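PDB 6NX0: Di-haem cytochrome c peroxidase family protein from Burkholderia thailandensis E264, which binds two c-type hemes and probably acts as a peroxidase with electron-transfer activity, as in the diheme cytochrome c peroxidase family. Local coordinates for residues 269-274 with 284-289; 291-294 with 300-303. All blocks are in the same frame, centred on the assembly; numbering follows the deposited sequence.

Followed from the N terminus, the chain meets two contacts in series, the first complete before the second begins. Interaction 1 spans the loop between helix 271-276 and helix 284-293: a surface salt bridge joins the first turn of one helix to the first turn of the next. Helix 284-293 then leads from the surface to a buried contact, and at its C-terminal end interaction 2 closes a second, shorter loop, bringing 291-294 against 300-303, where heme c is covalently held. The two contacts do not cross; their segments follow each other along the same helix without further contact, about 14 Å apart, centre to centre. One helix thus connects a solvent-side ion pair at its start with a buried heme attachment site at its end.

Interaction 1. Residues 269-274 with 284-289; sequences SSRYDA and PQEMRG
Arg-271 and Glu-286 form a bidentate salt bridge between the first turns of two successive helices, 271-276 and 284-293, the second of which leads to the heme-binding CXXCH motif of the C-terminal cytochrome c region. The guanidinium presents its end, NH1 and NH2, one nitrogen to each carboxylate oxygen. Arg-271 NH2 donates to the syn lone pair of Glu-286 OE1 at 2.8 Å, whereas Arg-271 NH1 reaches Glu-286 OE2 at 3.0 Å, also on the syn side but out of the carboxylate plane. Both oxygens lie close to the guanidinium plane, yet the two flat groups are twisted 41° apart, so the pairing falls short of a coplanar fork. The arginine chain bends at chi3 (50°) to turn its end toward the acid, which is extended beyond CG and meets it at about a right angle. Two bonds in place of one restrict rotation of both groups at this surface site.

The next shell lies at the helix starts. Glu-286 OE1 also accepts from the backbone N of Thr-283, just before its own helix, so one oxygen serves both the salt bridge and the start of the helix. At the arginine's helix, Ser-270 is the N-cap and makes a capping box with Asp-273, whose OD1 is paired with Arg-373. Asp-273 N donates to Ser-270 OG at 3.1 Å, and Ser-270 N returns a bond to the anti lone pair of Asp-273 OD2. That oxygen takes a second donor, Ser-270 OG, 2.8 Å from Asp-273 OD2 and above the carboxylate plane.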
loop_
_atom_site.group_PDB
_atom_site.type_symbol
_atom_site.label_atom_id
_atom_site.label_comp_id
_atom_site.label_asym_id
_atom_site.label_seq_id
_atom_site.Cartn_x
_atom_site.Cartn_y
_atom_site.Cartn_z
ATOM N N SER A 269 -15.045 -8.327 -5.913
ATOM C CA SER A 269 -16.478 -8.436 -5.638
ATOM C C SER A 269 -17.145 -7.072 -5.512
ATOM O O SER A 269 -18.231 -6.976 -4.937
ATOM C CB SER A 269 -16.717 -9.252 -4.371
ATOM O OG SER A 269 -16.271 -8.549 -3.223
ATOM N N SER A 270 -16.551 -6.027 -6.072
ATOM C CA SER A 270 -17.095 -4.687 -5.932
ATOM C C SER A 270 -18.150 -4.423 -7.000
ATOM O O SER A 270 -18.286 -5.170 -7.974
ATOM C CB SER A 270 -15.991 -3.643 -6.029
ATOM O OG SER A 270 -15.506 -3.550 -7.361
ATOM N N ARG A 271 -18.875 -3.315 -6.825
ATOM C CA ARG A 271 -19.822 -2.895 -7.862
ATOM C C ARG A 271 -19.097 -2.492 -9.141
ATOM O O ARG A 271 -19.616 -2.728 -10.237
ATOM C CB ARG A 271 -20.727 -1.778 -7.340
ATOM C CG ARG A 271 -21.796 -2.332 -6.387
ATOM C CD ARG A 271 -22.794 -1.270 -5.873
ATOM N NE ARG A 271 -23.350 -0.464 -6.962
ATOM C CZ ARG A 271 -22.996 0.790 -7.251
ATOM N NH1 ARG A 271 -22.110 1.459 -6.521
ATOM N NH2 ARG A 271 -23.556 1.392 -8.283
ATOM N N TYR A 272 -17.880 -1.940 -9.040
ATOM C CA TYR A 272 -17.092 -1.715 -10.243
ATOM C C TYR A 272 -16.812 -3.032 -10.966
ATOM O O TYR A 272 -16.885 -3.093 -12.205
ATOM C CB TYR A 272 -15.795 -0.980 -9.889
ATOM C CG TYR A 272 -14.864 -0.858 -11.070
ATOM C CD1 TYR A 272 -15.037 0.155 -12.000
ATOM C CD2 TYR A 272 -13.822 -1.759 -11.255
ATOM C CE1 TYR A 272 -14.175 0.276 -13.096
ATOM C CE2 TYR A 272 -12.972 -1.661 -12.348
ATOM C CZ TYR A 272 -13.157 -0.635 -13.262
ATOM O OH TYR A 272 -12.319 -0.506 -14.355
ATOM N N ASP A 273 -16.499 -4.098 -10.220
ATOM C CA ASP A 273 -16.256 -5.403 -10.845
ATOM C C ASP A 273 -17.520 -5.948 -11.500
ATOM O O ASP A 273 -17.454 -6.589 -12.554
ATOM C CB ASP A 273 -15.711 -6.390 -9.819
ATOM C CG ASP A 273 -14.359 -5.976 -9.294
ATOM O OD1 ASP A 273 -13.455 -5.722 -10.135
ATOM O OD2 ASP A 273 -14.213 -5.876 -8.056
ATOM N N ALA A 274 -18.683 -5.692 -10.907
ATOM C CA ALA A 274 -19.926 -6.133 -11.534
ATOM C C ALA A 274 -20.212 -5.343 -12.802
ATOM O O ALA A 274 -20.833 -5.868 -13.737
ATOM C CB ALA A 274 -21.078 -5.999 -10.543
ATOM N N PRO A 284 -25.376 7.240 -12.969
ATOM C CA PRO A 284 -24.845 8.329 -13.796
ATOM C C PRO A 284 -23.714 9.102 -13.126
ATOM O O PRO A 284 -22.710 9.402 -13.787
ATOM C CB PRO A 284 -26.086 9.189 -14.054
ATOM C CG PRO A 284 -27.202 8.173 -14.073
ATOM C CD PRO A 284 -26.851 7.174 -13.012
ATOM N N GLN A 285 -23.844 9.429 -11.838
ATOM C CA GLN A 285 -22.768 10.133 -11.147
ATOM C C GLN A 285 -21.497 9.304 -11.120
ATOM O O GLN A 285 -20.403 9.840 -11.329
ATOM C CB GLN A 285 -23.184 10.488 -9.726
ATOM C CG GLN A 285 -22.048 11.141 -8.954
ATOM C CD GLN A 285 -22.410 11.506 -7.545
ATOM O OE1 GLN A 285 -23.108 10.756 -6.852
ATOM N NE2 GLN A 285 -21.921 12.655 -7.093
ATOM N N GLU A 286 -21.610 8.014 -10.805
ATOM C CA GLU A 286 -20.423 7.147 -10.786
ATOM C C GLU A 286 -19.760 7.106 -12.158
ATOM O O GLU A 286 -18.522 7.141 -12.269
ATOM C CB GLU A 286 -20.799 5.740 -10.291
ATOM C CG GLU A 286 -21.154 5.710 -8.788
ATOM C CD GLU A 286 -21.971 4.516 -8.351
ATOM O OE1 GLU A 286 -22.397 3.720 -9.207
ATOM O OE2 GLU A 286 -22.157 4.350 -7.120
ATOM N N MET A 287 -20.564 7.068 -13.224
ATOM C CA MET A 287 -20.009 7.123 -14.573
ATOM C C MET A 287 -19.345 8.472 -14.859
ATOM O O MET A 287 -18.310 8.515 -15.539
ATOM C CB MET A 287 -21.113 6.818 -15.598
ATOM C CG MET A 287 -21.644 5.390 -15.544
ATOM S SD MET A 287 -20.408 4.107 -15.772
ATOM C CE MET A 287 -19.948 4.354 -17.494
ATOM N N ARG A 288 -19.896 9.585 -14.362
ATOM C CA ARG A 288 -19.190 10.860 -14.522
ATOM C C ARG A 288 -17.839 10.808 -13.838
ATOM O O ARG A 288 -16.844 11.326 -14.361
ATOM C CB ARG A 288 -20.001 12.025 -13.972
ATOM C CG ARG A 288 -21.225 12.358 -14.780
ATOM C CD ARG A 288 -21.746 13.727 -14.433
ATOM N NE ARG A 288 -22.067 13.913 -13.023
ATOM C CZ ARG A 288 -23.216 13.537 -12.457
ATOM N NH1 ARG A 288 -24.158 12.932 -13.178
ATOM N NH2 ARG A 288 -23.418 13.753 -11.168
ATOM N N GLY A 289 -17.797 10.240 -12.637
ATOM C CA GLY A 289 -16.530 10.143 -11.925
ATOM C C GLY A 289 -15.518 9.265 -12.634
ATOM O O GLY A 289 -14.328 9.583 -12.661
#

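Interaction 2. Residues 291-294 with 300-303. With HEC (heme c), chain C.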
loop_
_atom_site.group_PDB
_atom_site.type_symbol
_atom_site.label_atom_id
_atom_site.label_comp_id
_atom_site.label_asym_id
_atom_site.label_seq_id
_atom_site.Cartn_x
_atom_site.Cartn_y
_atom_site.Cartn_z
ATOM N N ALA A 291 -15.357 8.835 -15.821
ATOM C CA ALA A 291 -14.846 9.603 -16.952
ATOM C C ALA A 291 -13.844 10.664 -16.502
ATOM O O ALA A 291 -12.835 10.890 -17.182
ATOM C CB ALA A 291 -16.007 10.225 -17.715
ATOM N N LEU A 292 -14.090 11.327 -15.364
ATOM C CA LEU A 292 -13.111 12.281 -14.836
ATOM C C LEU A 292 -11.803 11.584 -14.486
ATOM O O LEU A 292 -10.716 12.141 -14.683
ATOM C CB LEU A 292 -13.675 12.969 -13.597
ATOM C CG LEU A 292 -14.755 13.997 -13.913
ATOM C CD1 LEU A 292 -15.611 14.210 -12.685
ATOM C CD2 LEU A 292 -14.137 15.320 -14.346
ATOM N N PHE A 293 -11.912 10.390 -13.912
ATOM C CA PHE A 293 -10.762 9.592 -13.497
ATOM C C PHE A 293 -9.835 9.295 -14.656
ATOM O O PHE A 293 -8.612 9.226 -14.465
ATOM C CB PHE A 293 -11.280 8.296 -12.863
ATOM C CG PHE A 293 -10.252 7.529 -12.069
ATOM C CD1 PHE A 293 -9.468 6.559 -12.648
ATOM C CD2 PHE A 293 -10.118 7.776 -10.713
ATOM C CE1 PHE A 293 -8.528 5.873 -11.892
ATOM C CE2 PHE A 293 -9.203 7.092 -9.954
ATOM C CZ PHE A 293 -8.415 6.135 -10.529
ATOM N N ARG A 294 -10.398 9.127 -15.859
ATOM C CA ARG A 294 -9.662 8.779 -17.066
ATOM C C ARG A 294 -9.452 9.967 -17.991
ATOM O O ARG A 294 -8.973 9.777 -19.118
ATOM C CB ARG A 294 -10.396 7.677 -17.828
ATOM C CG ARG A 294 -10.462 6.379 -17.097
ATOM C CD ARG A 294 -10.759 5.234 -18.049
ATOM N NE ARG A 294 -12.162 5.214 -18.406
ATOM C CZ ARG A 294 -12.770 4.141 -18.896
ATOM N NH1 ARG A 294 -14.072 4.179 -19.193
ATOM N NH2 ARG A 294 -12.064 3.033 -19.079
ATOM N N ASN A 300 -7.061 12.937 -14.451
ATOM C CA ASN A 300 -5.807 12.332 -14.892
ATOM C C ASN A 300 -5.355 11.250 -13.931
ATOM O O ASN A 300 -4.173 10.896 -13.897
ATOM C CB ASN A 300 -4.731 13.399 -15.069
ATOM C CG ASN A 300 -3.567 12.924 -15.907
ATOM O OD1 ASN A 300 -3.722 12.129 -16.848
ATOM N ND2 ASN A 300 -2.374 13.408 -15.566
ATOM N N CYS A 301 -6.305 10.684 -13.175
ATOM C CA CYS A 301 -5.955 9.721 -12.135
ATOM C C CYS A 301 -5.394 8.444 -12.728
ATOM O O CYS A 301 -4.490 7.819 -12.154
ATOM C CB CYS A 301 -7.196 9.422 -11.308
ATOM S SG CYS A 301 -8.126 10.836 -10.774
ATOM N N MET A 302 -5.908 8.053 -13.894
ATOM C CA MET A 302 -5.561 6.814 -14.561
ATOM C C MET A 302 -4.114 6.770 -15.024
ATOM O O MET A 302 -3.626 5.688 -15.342
ATOM C CB MET A 302 -6.524 6.642 -15.751
ATOM C CG MET A 302 -6.165 7.480 -17.016
ATOM S SD MET A 302 -6.017 9.269 -16.848
ATOM C CE MET A 302 -5.298 9.709 -18.430
ATOM N N SER A 303 -3.437 7.920 -15.094
ATOM C CA SER A 303 -2.038 7.942 -15.508
ATOM C C SER A 303 -1.134 7.277 -14.490
ATOM O O SER A 303 -0.026 6.864 -14.842
ATOM C CB SER A 303 -1.578 9.375 -15.758
ATOM O OG SER A 303 -1.554 10.150 -14.578
HETATM FE FE HEC C . -3.276 9.196 -6.286
HETATM C CHA HEC C . -2.453 8.091 -3.147
HETATM C CHB HEC C . -6.603 9.166 -5.435
HETATM C CHC HEC C . -4.055 10.908 -9.154
HETATM C CHD HEC C . -0.038 8.900 -7.322
HETATM N NA HEC C . -4.326 8.666 -4.632
HETATM C C1A HEC C . -3.776 8.188 -3.457
HETATM C C2A HEC C . -4.855 8.043 -2.515
HETATM C C3A HEC C . -6.001 8.240 -3.177
HETATM C C4A HEC C . -5.694 8.644 -4.526
HETATM C CMA HEC C . -7.411 8.281 -2.594
HETATM C CAA HEC C . -4.708 7.492 -1.078
HETATM C CBA HEC C . -4.834 5.978 -1.054
HETATM C CGA HEC C . -4.581 5.330 0.286
HETATM O O1A HEC C . -4.515 4.063 0.276
HETATM O O2A HEC C . -4.169 6.012 1.266
HETATM N NB HEC C . -4.969 9.874 -7.149
HETATM C C1B HEC C . -6.262 9.704 -6.645
HETATM C C2B HEC C . -7.194 10.319 -7.572
HETATM C C3B HEC C . -6.505 10.867 -8.571
HETATM C C4B HEC C . -5.102 10.553 -8.343
HETATM C CMB HEC C . -8.735 10.267 -7.404
HETATM C CAB HEC C . -7.016 11.744 -9.743
HETATM C CBB HEC C . -7.711 13.015 -9.204
HETATM N NC HEC C . -2.268 9.722 -7.953
HETATM C C1C HEC C . -2.764 10.489 -8.991
HETATM C C2C HEC C . -1.687 10.715 -9.914
HETATM C C3C HEC C . -0.599 10.078 -9.462
HETATM C C4C HEC C . -0.929 9.470 -8.196
HETATM C CMC HEC C . -1.902 11.486 -11.235
HETATM C CAC HEC C . 0.711 9.824 -10.225
HETATM C CBC HEC C . 1.378 11.186 -10.510
HETATM N ND HEC C . -1.582 8.551 -5.404
HETATM C C1D HEC C . -0.332 8.535 -6.033
HETATM C C2D HEC C . 0.660 8.253 -5.038
HETATM C C3D HEC C . -0.049 8.097 -3.749
HETATM C C4D HEC C . -1.447 8.242 -4.054
HETATM C CMD HEC C . 2.169 8.139 -5.231
HETATM C CAD HEC C . 0.583 7.827 -2.378
HETATM C CBD HEC C . 1.002 9.158 -1.785
HETATM C CGD HEC C . 1.279 9.035 -0.308
HETATM O O1D HEC C . 0.946 7.979 0.284
HETATM O O2D HEC C . 1.673 10.073 0.299
#
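The attachment site of the second heme c, the CXXCH motif running from Cys-301 through Cys-304, also covalently bound, to the axial ligand His-305, packs here against the C-terminal end of helix 284-293. Cys-301 SG is bonded to heme CAB at 1.8 Å, a thioether, and the same cysteine meets Phe-293. Its CB sits over the centre of one ring face, 3.4 Å from the centroid, in a CH-pi contact; SG approaches that ring obliquely at 4.2 Å. With CG anti to the backbone N (chi1 -165°), Phe-293 places its ring face against Cys-301 CB, and it also touches His-305, so one aromatic side chain touches both the heme-bound cysteine and the iron ligand. Phe-453 and Leu-454 of helix 444-455 pack on the same phenylalanine.

The backbones are tied as well. Phe-293 O, at the helix end, accepts from Met-302 N at 3.0 Å, holding the short 3-10 segment 301-303 to the helix. Met-302 bends at chi2 (-57°), which lays its sulfur alongside the main chain, with SD 3.7 Å from Arg-294 CA. Arg-294 itself sends its guanidinium to Asp-309. On the heme side, Asn-300 O takes the hydroxyl of Ser-303, whose OG also lies 3.6 Å from the heme methyl carbon CMC.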